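Local coordinates for protein DNA polymerase (Bacillus phage phi29, PDB 2PYJ) that copies the phage genome by protein-primed, strand-displacing DNA synthesis with high processivity and fidelity, and proofreads with a 3'-5' exonuclease, at residues 488-493 and 503-508; 246-251 and 460-465. The protein carries 2 engineered substitutions. One frame throughout, in Å; residues are numbered along the deposited sequence.

Contact 1 (488-493 and 503-508); sequences TFKRAK and DIYMKE
The Tyr505 ring lies obliquely against the backbone of 488-490, its CE2 3.4 Å from Phe489 C. Thr488 CG2 touches it at CD2, and the Lys490 side chain passes its hydroxyl end at about a right angle, CG 3.3 Å from Tyr505 OH. The Phe489 ring carries Ala492 CB on one face, and Phe489 CB lies 3.2 Å from Asp503 O. The Arg491 guanidinium meets Asp503 at its edge: NE gives a nearly straight bond (175°) to OD2, 2.9 Å away and in the guanidinium plane. The carboxylate is turned 42° from that plane and receives the bond from above its own. Arg491 CG sits between backbone N and carbonyl carbon (chi1 56°), and the chain runs extended to NE. Phe489 and Ile504 form an antiparallel non-hydrogen-bonded pair, with Tyr505 N bonded to Thr488 O. The hydrogen bonds of Lys490 N to Asp503 O (2.7 Å) and Asp503 N to Arg491 O lie where the chain turns at Lys490, next to the hairpin 491-496/499-506. Water 2 donates to Asp503 OD1 and accepts weakly from Arg491 NH2. Phe543 makes cation-pi contact with Arg491. The salt bridge would largely offset the two charges at this partly exposed edge.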
ATOM      1  N   THR G 488      18.095   3.623  18.041  1.00 12.55           N
ATOM      2  CA  THR G 488      19.002   2.800  18.810  1.00 11.43           C
ATOM      3  C   THR G 488      18.176   2.145  19.918  1.00  9.75           C
ATOM      4  O   THR G 488      17.371   2.807  20.576  1.00  7.84           O
ATOM      5  CB  THR G 488      20.144   3.631  19.402  1.00 11.48           C
ATOM      6  OG1 THR G 488      20.841   4.294  18.339  1.00 13.04           O
ATOM      7  CG2 THR G 488      21.118   2.753  20.161  1.00 11.42           C
ATOM      8  N   PHE G 489      18.365   0.844  20.110  1.00  8.90           N
ATOM      9  CA  PHE G 489      17.588   0.105  21.119  1.00  8.26           C
ATOM     10  C   PHE G 489      18.456  -0.516  22.216  1.00  8.28           C
ATOM     11  O   PHE G 489      19.632  -0.815  22.004  1.00  8.39           O
ATOM     12  CB  PHE G 489      16.641  -0.924  20.461  1.00  7.78           C
ATOM     13  CG  PHE G 489      17.319  -1.932  19.565  1.00  7.72           C
ATOM     14  CD1 PHE G 489      18.045  -3.000  20.103  1.00  8.21           C
ATOM     15  CD2 PHE G 489      17.187  -1.849  18.184  1.00  6.64           C
ATOM     16  CE1 PHE G 489      18.651  -3.945  19.274  1.00  6.88           C
ATOM     17  CE2 PHE G 489      17.784  -2.799  17.346  1.00  7.46           C
ATOM     18  CZ  PHE G 489      18.516  -3.850  17.894  1.00  6.93           C
ATOM     19  N   LYS G 490      17.865  -0.663  23.399  1.00  7.38           N
ATOM     20  CA  LYS G 490      18.539  -1.225  24.561  1.00  7.73           C
ATOM     21  C   LYS G 490      18.479  -2.747  24.506  1.00  7.50           C
ATOM     22  O   LYS G 490      19.422  -3.432  24.895  1.00  5.54           O
ATOM     23  CB  LYS G 490      17.877  -0.705  25.844  1.00  9.00           C
ATOM     24  CG  LYS G 490      18.563  -1.114  27.153  1.00 11.47           C
ATOM     25  CD  LYS G 490      17.984  -0.334  28.329  1.00 12.97           C
ATOM     26  CE  LYS G 490      18.643  -0.710  29.643  1.00 14.54           C
ATOM     27  NZ  LYS G 490      18.142   0.128  30.775  1.00 15.67           N
ATOM     28  N   ARG G 491      17.347  -3.266  24.037  1.00  6.55           N
ATOM     29  CA  ARG G 491      17.169  -4.698  23.800  1.00  7.28           C
ATOM     30  C   ARG G 491      16.122  -4.935  22.711  1.00  7.47           C
ATOM     31  O   ARG G 491      15.325  -4.038  22.390  1.00  5.29           O
ATOM     32  CB  ARG G 491      16.800  -5.457  25.092  1.00  8.92           C
ATOM     33  CG  ARG G 491      15.561  -4.950  25.821  1.00 10.53           C
ATOM     34  CD  ARG G 491      15.117  -5.940  26.887  1.00 11.76           C
ATOM     35  NE  ARG G 491      13.871  -5.522  27.527  1.00 11.79           N
ATOM     36  CZ  ARG G 491      13.171  -6.254  28.392  1.00 11.98           C
ATOM     37  NH1 ARG G 491      13.584  -7.465  28.747  1.00 13.75           N
ATOM     38  NH2 ARG G 491      12.048  -5.771  28.898  1.00 12.09           N
ATOM     39  N   ALA G 492      16.156  -6.133  22.134  1.00  6.71           N
ATOM     40  CA  ALA G 492      15.243  -6.516  21.054  1.00  8.95           C
ATOM     41  C   ALA G 492      15.032  -8.022  21.025  1.00 10.04           C
ATOM     42  O   ALA G 492      15.771  -8.778  21.666  1.00 10.10           O
ATOM     43  CB  ALA G 492      15.769  -6.034  19.707  1.00  7.57           C
ATOM     44  N   LYS G 493      14.006  -8.445  20.287  1.00 10.98           N
ATOM     45  CA  LYS G 493      13.736  -9.858  20.055  1.00 10.99           C
ATOM     46  C   LYS G 493      13.023 -10.015  18.706  1.00 11.44           C
ATOM     47  O   LYS G 493      12.018  -9.355  18.444  1.00  8.91           O
ATOM     48  CB  LYS G 493      12.908 -10.447  21.204  1.00 13.96           C
ATOM     49  CG  LYS G 493      12.751 -11.967  21.154  1.00 16.75           C
ATOM     50  CD  LYS G 493      12.692 -12.610  22.556  1.00 20.53           C
ATOM     51  CE  LYS G 493      11.618 -11.992  23.460  1.00 23.45           C
ATOM     52  NZ  LYS G 493      10.293 -11.907  22.781  1.00 24.72           N
ATOM     53  N   ASP G 503      13.048  -2.278  22.628  1.00 10.70           N
ATOM     54  CA  ASP G 503      13.015  -1.217  23.643  1.00 10.32           C
ATOM     55  C   ASP G 503      13.935  -0.106  23.162  1.00 11.08           C
ATOM     56  O   ASP G 503      15.156  -0.236  23.244  1.00  8.88           O
ATOM     57  CB  ASP G 503      13.499  -1.730  25.006  1.00 10.21           C
ATOM     58  CG  ASP G 503      12.371  -2.282  25.880  1.00 11.71           C
ATOM     59  OD1 ASP G 503      11.171  -2.082  25.560  1.00 11.07           O
ATOM     60  OD2 ASP G 503      12.696  -2.913  26.907  1.00 10.74           O
ATOM     61  N   ILE G 504      13.346   0.985  22.674  1.00 11.15           N
ATOM     62  CA  ILE G 504      14.103   2.051  22.000  1.00 11.81           C
ATOM     63  C   ILE G 504      14.463   3.204  22.951  1.00 11.19           C
ATOM     64  O   ILE G 504      13.624   3.658  23.726  1.00  8.28           O
ATOM     65  CB  ILE G 504      13.314   2.594  20.782  1.00 11.61           C
ATOM     66  CG1 ILE G 504      13.070   1.465  19.760  1.00 10.56           C
ATOM     67  CG2 ILE G 504      14.051   3.773  20.150  1.00 11.27           C
ATOM     68  CD1 ILE G 504      12.026   1.790  18.692  1.00 10.73           C
ATOM     69  N   TYR G 505      15.722   3.655  22.887  1.00 11.03           N
ATOM     70  CA  TYR G 505      16.174   4.817  23.659  1.00 10.18           C
ATOM     71  C   TYR G 505      15.501   6.077  23.142  1.00 11.31           C
ATOM     72  O   TYR G 505      15.535   6.350  21.939  1.00 10.93           O
ATOM     73  CB  TYR G 505      17.687   4.999  23.550  1.00  9.16           C
ATOM     74  CG  TYR G 505      18.516   3.918  24.182  1.00  8.39           C
ATOM     75  CD1 TYR G 505      18.644   3.829  25.568  1.00  8.91           C
ATOM     76  CD2 TYR G 505      19.206   3.000  23.397  1.00  7.90           C
ATOM     77  CE1 TYR G 505      19.425   2.837  26.154  1.00  8.93           C
ATOM     78  CE2 TYR G 505      19.987   2.012  23.970  1.00  7.69           C
ATOM     79  CZ  TYR G 505      20.094   1.933  25.344  1.00  8.75           C
ATOM     80  OH  TYR G 505      20.870   0.950  25.908  1.00 11.00           O
ATOM     81  N   MET G 506      14.897   6.844  24.050  1.00 14.00           N
ATOM     82  CA  MET G 506      14.209   8.089  23.686  1.00 17.66           C
ATOM     83  C   MET G 506      14.660   9.254  24.556  1.00 19.75           C
ATOM     84  O   MET G 506      15.129   9.059  25.672  1.00 19.73           O
ATOM     85  CB  MET G 506      12.692   7.919  23.805  1.00 18.31           C
ATOM     86  CG  MET G 506      12.113   6.801  22.962  1.00 19.87           C
ATOM     87  SD  MET G 506      12.256   7.038  21.183  1.00 21.80           S
ATOM     88  CE  MET G 506      10.959   8.239  20.879  1.00 23.20           C
ATOM     89  N   LYS G 507      14.515  10.465  24.026  1.00 23.94           N
ATOM     90  CA  LYS G 507      14.801  11.690  24.774  1.00 26.70           C
ATOM     91  C   LYS G 507      13.669  12.699  24.575  1.00 29.04           C
ATOM     92  O   LYS G 507      13.147  12.844  23.467  1.00 29.19           O
ATOM     93  CB  LYS G 507      16.132  12.301  24.329  1.00 27.68           C
ATOM     94  CG  LYS G 507      16.699  13.316  25.317  1.00 28.86           C
ATOM     95  CD  LYS G 507      17.837  14.127  24.719  1.00 29.17           C
ATOM     96  CE  LYS G 507      18.435  15.060  25.753  1.00 29.27           C
ATOM     97  NZ  LYS G 507      19.455  15.970  25.167  1.00 29.50           N
ATOM     98  N   GLU G 508      13.295  13.394  25.649  1.00 31.66           N
ATOM     99  CA  GLU G 508      12.229  14.392  25.580  1.00 33.82           C
ATOM    100  C   GLU G 508      12.832  15.757  25.275  1.00 35.35           C
ATOM    101  O   GLU G 508      13.691  16.239  26.017  1.00 35.32           O
ATOM    102  CB  GLU G 508      11.436  14.448  26.901  1.00 34.36           C
ATOM    103  CG  GLU G 508       9.892  14.560  26.753  1.00 35.04           C
ATOM    104  CD  GLU G 508       9.433  15.681  25.816  1.00 35.41           C
ATOM    105  OE1 GLU G 508       9.368  15.448  24.586  1.00 35.60           O
ATOM    106  OE2 GLU G 508       9.116  16.784  26.314  1.00 35.35           O
TER
HETATM  107  O   HOH W   1      16.662   5.685  19.570  1.00 14.59           O
HETATM  108  O   HOH W   2       9.921  -3.454  27.565  1.00 29.98           O

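Contact 2 (246-251 and 460-465). With MN (manganese (II) ion), chain R; MG (magnesium ion), chain S; DGT (2'-deoxyguanosine-5'-triphosphate), chain T.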
ATOM      1  N   MET G 246      20.977  -1.054  16.678  1.00  9.30           N
ATOM      2  CA  MET G 246      20.462   0.104  15.943  1.00 10.84           C
ATOM      3  C   MET G 246      19.833  -0.282  14.619  1.00 11.75           C
ATOM      4  O   MET G 246      20.068  -1.368  14.091  1.00 12.75           O
ATOM      5  CB  MET G 246      21.565   1.166  15.716  1.00 12.12           C
ATOM      6  CG  MET G 246      22.976   0.613  15.716  1.00 12.88           C
ATOM      7  SD  MET G 246      24.258   1.758  15.161  1.00 12.59           S
ATOM      8  CE  MET G 246      23.801   3.273  15.989  1.00 11.72           C
ATOM      9  N   VAL G 247      19.023   0.631  14.100  1.00 12.04           N
ATOM     10  CA  VAL G 247      18.354   0.452  12.843  1.00 12.01           C
ATOM     11  C   VAL G 247      18.642   1.655  11.961  1.00 11.45           C
ATOM     12  O   VAL G 247      18.554   2.805  12.409  1.00 11.13           O
ATOM     13  CB  VAL G 247      16.817   0.308  13.008  1.00 12.45           C
ATOM     14  CG1 VAL G 247      16.167  -0.047  11.671  1.00 11.24           C
ATOM     15  CG2 VAL G 247      16.471  -0.743  14.091  1.00 11.50           C
ATOM     16  N   PHE G 248      18.986   1.367  10.711  1.00  9.69           N
ATOM     17  CA  PHE G 248      19.150   2.372   9.670  1.00 10.87           C
ATOM     18  C   PHE G 248      18.157   2.061   8.571  1.00  8.98           C
ATOM     19  O   PHE G 248      17.952   0.908   8.251  1.00 11.98           O
ATOM     20  CB  PHE G 248      20.575   2.349   9.106  1.00 10.29           C
ATOM     21  CG  PHE G 248      21.621   2.830  10.081  1.00  9.81           C
ATOM     22  CD1 PHE G 248      22.266   1.932  10.927  1.00 10.21           C
ATOM     23  CD2 PHE G 248      21.944   4.173  10.165  1.00  7.20           C
ATOM     24  CE1 PHE G 248      23.232   2.370  11.830  1.00  9.78           C
ATOM     25  CE2 PHE G 248      22.901   4.626  11.075  1.00  9.03           C
ATOM     26  CZ  PHE G 248      23.543   3.720  11.910  1.00  9.74           C
ATOM     27  N   ASP G 249      17.550   3.099   7.998  1.00  9.89           N
ATOM     28  CA  ASP G 249      16.482   2.934   6.990  1.00 12.15           C
ATOM     29  C   ASP G 249      16.710   3.926   5.868  1.00 10.29           C
ATOM     30  O   ASP G 249      16.837   5.120   6.125  1.00 11.91           O
ATOM     31  CB  ASP G 249      15.105   3.188   7.643  1.00 12.83           C
ATOM     32  CG  ASP G 249      13.916   2.832   6.722  1.00 14.60           C
ATOM     33  OD1 ASP G 249      13.255   1.816   7.044  1.00 17.57           O
ATOM     34  OD2 ASP G 249      13.622   3.550   5.700  1.00 11.20           O
ATOM     35  N   VAL G 250      16.749   3.447   4.625  1.00 11.05           N
ATOM     36  CA  VAL G 250      16.966   4.349   3.495  1.00 12.34           C
ATOM     37  C   VAL G 250      15.797   5.348   3.349  1.00 12.29           C
ATOM     38  O   VAL G 250      14.585   4.974   3.440  1.00  9.12           O
ATOM     39  CB  VAL G 250      17.208   3.607   2.154  1.00 12.11           C
ATOM     40  CG1 VAL G 250      17.405   4.627   1.005  1.00 12.28           C
ATOM     41  CG2 VAL G 250      18.423   2.714   2.253  1.00 14.28           C
ATOM     42  N   ASN G 251      16.178   6.617   3.166  1.00 10.76           N
ATOM     43  CA  ASN G 251      15.232   7.669   2.813  1.00 12.35           C
ATOM     44  C   ASN G 251      14.753   7.462   1.374  1.00 12.38           C
ATOM     45  O   ASN G 251      15.533   7.576   0.437  1.00 14.07           O
ATOM     46  CB  ASN G 251      15.864   9.042   2.986  1.00 12.50           C
ATOM     47  CG  ASN G 251      16.375   9.276   4.401  1.00 12.77           C
ATOM     48  OD1 ASN G 251      15.749   8.846   5.379  1.00 13.15           O
ATOM     49  ND2 ASN G 251      17.520   9.945   4.516  1.00  8.38           N
ATOM     50  N   ILE G 460      18.548  -1.962   7.697  1.00 13.44           N
ATOM     51  CA  ILE G 460      19.471  -2.884   8.342  1.00 12.12           C
ATOM     52  C   ILE G 460      19.361  -2.742   9.870  1.00 11.04           C
ATOM     53  O   ILE G 460      19.441  -1.632  10.418  1.00 10.82           O
ATOM     54  CB  ILE G 460      20.955  -2.721   7.851  1.00 13.09           C
ATOM     55  CG1 ILE G 460      21.457  -1.278   7.997  1.00 13.40           C
ATOM     56  CG2 ILE G 460      21.085  -3.202   6.401  1.00 12.98           C
ATOM     57  CD1 ILE G 460      22.911  -1.090   7.551  1.00 12.47           C
ATOM     58  N   HIS G 461      19.139  -3.875  10.536  1.00  9.39           N
ATOM     59  CA  HIS G 461      19.095  -3.933  11.987  1.00  9.28           C
ATOM     60  C   HIS G 461      20.394  -4.573  12.432  1.00  8.11           C
ATOM     61  O   HIS G 461      20.687  -5.706  12.051  1.00  6.34           O
ATOM     62  CB  HIS G 461      17.914  -4.766  12.468  1.00 10.75           C
ATOM     63  CG  HIS G 461      16.570  -4.213  12.080  1.00 11.09           C
ATOM     64  ND1 HIS G 461      15.531  -4.082  12.985  1.00 11.42           N
ATOM     65  CD2 HIS G 461      16.093  -3.764  10.891  1.00 11.46           C
ATOM     66  CE1 HIS G 461      14.471  -3.586  12.365  1.00 12.13           C
ATOM     67  NE2 HIS G 461      14.786  -3.378  11.095  1.00 11.18           N
ATOM     68  N   LEU G 462      21.164  -3.840  13.233  1.00  7.98           N
ATOM     69  CA  LEU G 462      22.517  -4.250  13.627  1.00  8.19           C
ATOM     70  C   LEU G 462      22.664  -4.372  15.140  1.00  8.22           C
ATOM     71  O   LEU G 462      22.069  -3.595  15.886  1.00  7.78           O
ATOM     72  CB  LEU G 462      23.535  -3.224  13.123  1.00  7.35           C
ATOM     73  CG  LEU G 462      23.453  -2.791  11.657  1.00  6.92           C
ATOM     74  CD1 LEU G 462      24.420  -1.646  11.386  1.00  6.99           C
ATOM     75  CD2 LEU G 462      23.726  -3.970  10.722  1.00  7.88           C
ATOM     76  N   THR G 463      23.476  -5.338  15.579  1.00  8.53           N
ATOM     77  CA  THR G 463      23.963  -5.382  16.965  1.00  8.83           C
ATOM     78  C   THR G 463      24.971  -4.250  17.166  1.00  9.56           C
ATOM     79  O   THR G 463      25.598  -3.811  16.216  1.00  8.33           O
ATOM     80  CB  THR G 463      24.666  -6.731  17.309  1.00 10.04           C
ATOM     81  OG1 THR G 463      25.745  -6.975  16.391  1.00  9.15           O
ATOM     82  CG2 THR G 463      23.675  -7.889  17.267  1.00  9.08           C
ATOM     83  N   GLY G 464      25.122  -3.785  18.405  1.00 10.21           N
ATOM     84  CA  GLY G 464      26.062  -2.698  18.712  1.00 10.54           C
ATOM     85  C   GLY G 464      25.529  -1.332  18.306  1.00 11.90           C
ATOM     86  O   GLY G 464      24.568  -1.235  17.545  1.00 11.36           O
ATOM     87  N   THR G 465      26.170  -0.280  18.806  1.00 13.08           N
ATOM     88  CA  THR G 465      25.667   1.094  18.665  1.00 15.72           C
ATOM     89  C   THR G 465      26.577   2.034  17.843  1.00 18.35           C
ATOM     90  O   THR G 465      26.302   3.235  17.742  1.00 19.40           O
ATOM     91  CB  THR G 465      25.431   1.730  20.055  1.00 15.97           C
ATOM     92  OG1 THR G 465      26.670   1.780  20.779  1.00 14.40           O
ATOM     93  CG2 THR G 465      24.403   0.922  20.853  1.00 16.35           C
TER
HETATM   94 MN    MN R9003      12.886   3.900   3.921  1.00  5.08          MN
HETATM   95 MG    MG S9004      11.853   1.117   5.572  1.00 16.17          MG
HETATM   96  PG  DGT T1588      11.208   6.784   4.173  1.00  6.58           P
HETATM   97  O1G DGT T1588       9.878   7.050   4.833  1.00  8.74           O
HETATM   98  O2G DGT T1588      12.031   8.037   4.065  1.00  6.94           O
HETATM   99  O3G DGT T1588      12.013   5.521   4.582  1.00  5.03           O
HETATM  100  O3B DGT T1588      10.734   6.468   2.652  1.00  5.37           O
HETATM  101  PB  DGT T1588      10.714   5.009   1.944  1.00  4.29           P
HETATM  102  O1B DGT T1588      10.141   5.219   0.565  1.00  2.74           O
HETATM  103  O2B DGT T1588      12.031   4.273   2.214  1.00  3.30           O
HETATM  104  O3A DGT T1588       9.545   4.219   2.750  1.00  5.82           O
HETATM  105  PA  DGT T1588       9.776   2.860   3.585  1.00  5.78           P
HETATM  106  O1A DGT T1588       8.518   2.741   4.462  1.00  5.66           O
HETATM  107  O2A DGT T1588      11.210   2.792   4.194  1.00  6.85           O
HETATM  108  O5' DGT T1588       9.554   1.756   2.461  1.00  5.14           O
HETATM  109  C5' DGT T1588      10.625   1.239   1.699  1.00  4.66           C
HETATM  110  C4' DGT T1588      10.160   0.978   0.289  1.00  3.43           C
HETATM  111  O4' DGT T1588       9.069   0.020   0.239  1.00  2.78           O
HETATM  112  C3' DGT T1588       9.665   2.209  -0.466  1.00  2.28           C
HETATM  113  O3' DGT T1588      10.712   3.046  -0.994  1.00  2.63           O
HETATM  114  C2' DGT T1588       8.884   1.546  -1.569  1.00  2.00           C
HETATM  115  C1' DGT T1588       8.226   0.364  -0.848  1.00  2.00           C
HETATM  116  N9  DGT T1588       6.949   0.905  -0.356  1.00  2.00           N
HETATM  117  C8  DGT T1588       6.651   1.378   0.883  1.00  2.00           C
HETATM  118  N7  DGT T1588       5.369   1.834   0.899  1.00  2.00           N
HETATM  119  C5  DGT T1588       4.861   1.652  -0.329  1.00  2.00           C
HETATM  120  C6  DGT T1588       3.575   1.906  -1.001  1.00  2.00           C
HETATM  121  O6  DGT T1588       2.610   2.417  -0.401  1.00  2.71           O
HETATM  122  N1  DGT T1588       3.461   1.591  -2.291  1.00  2.00           N
HETATM  123  C2  DGT T1588       4.466   1.044  -3.002  1.00  2.00           C
HETATM  124  N2  DGT T1588       4.240   0.754  -4.297  1.00  2.00           N
HETATM  125  N3  DGT T1588       5.689   0.775  -2.444  1.00  2.13           N
HETATM  126  C4  DGT T1588       5.913   1.064  -1.142  1.00  2.00           C
HETATM  127  O   HOH W   3      12.189  -0.810   6.585  1.00 14.70           O
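Strands 246-250 and 460-463 run antiparallel at 156°, and four backbone bonds tie two hydrogen-bonded pairs, Met246 with Leu462 and Phe248 with Ile460, around the non-hydrogen-bonded pair Val247 with His461. Val247 covers one face of the His461 imidazole: CG1 stands 3.8 Å from the ring centroid, 18° off the normal, a CH-pi contact. Val247 CG1 is anti to its backbone nitrogen (chi1 -173°), and Val247 CG2 comes within 3.6 Å of His461 ND1. A hydrogen bond between His461 ND1 and Tyr494 OH also holds the imidazole. On the other face Met246, Phe248, Ile460 and Leu462 are apolar. Phe248 CB packs on Ile460 CG1 at 3.9 Å, and Phe248 CD1 meets Leu462 CD1 at 4.2 Å. The bent Met246 chain runs along Gly464 and Thr465, with SD against the Thr465 backbone. Asp249 bridges the two metals, OD2 on manganese (2.0 Å) and OD1 on magnesium (2.1 Å). Val250 O binds manganese, as do Asp458 and all three phosphates of dGTP. This is the two-metal polymerase site of a type-B palm. Strand 241-250 lies between 459-463 and 483-489 in the palm sheet; Ile460 and Leu462 pack on strand 452-456, and His461 meets Gln502 of strand 499-506.

How the contacts relate
Both contacts belong to the antiparallel palm sheet of the polymerization region, with centres about 12 Å apart. Contact 2 closes first along the chain; contact 1 follows in series, since strand 483-489 comes next after strand 459-463. Strand 241-250 is the common element: it pairs with 459-463 in contact 2 and with both 483-489 and 491-496, which enter contact 1. The two touch directly, Phe489 CE2 lying 3.7 Å from Met246 N and Thr488 CG2 lying 3.8 Å from Thr465 CG2. Contact 2 leads into the catalytic metals, whereas contact 1 continues the sheet into the hairpin 491-496/499-506. That hairpin carries Tyr500, probably involved in binding template-primer structures.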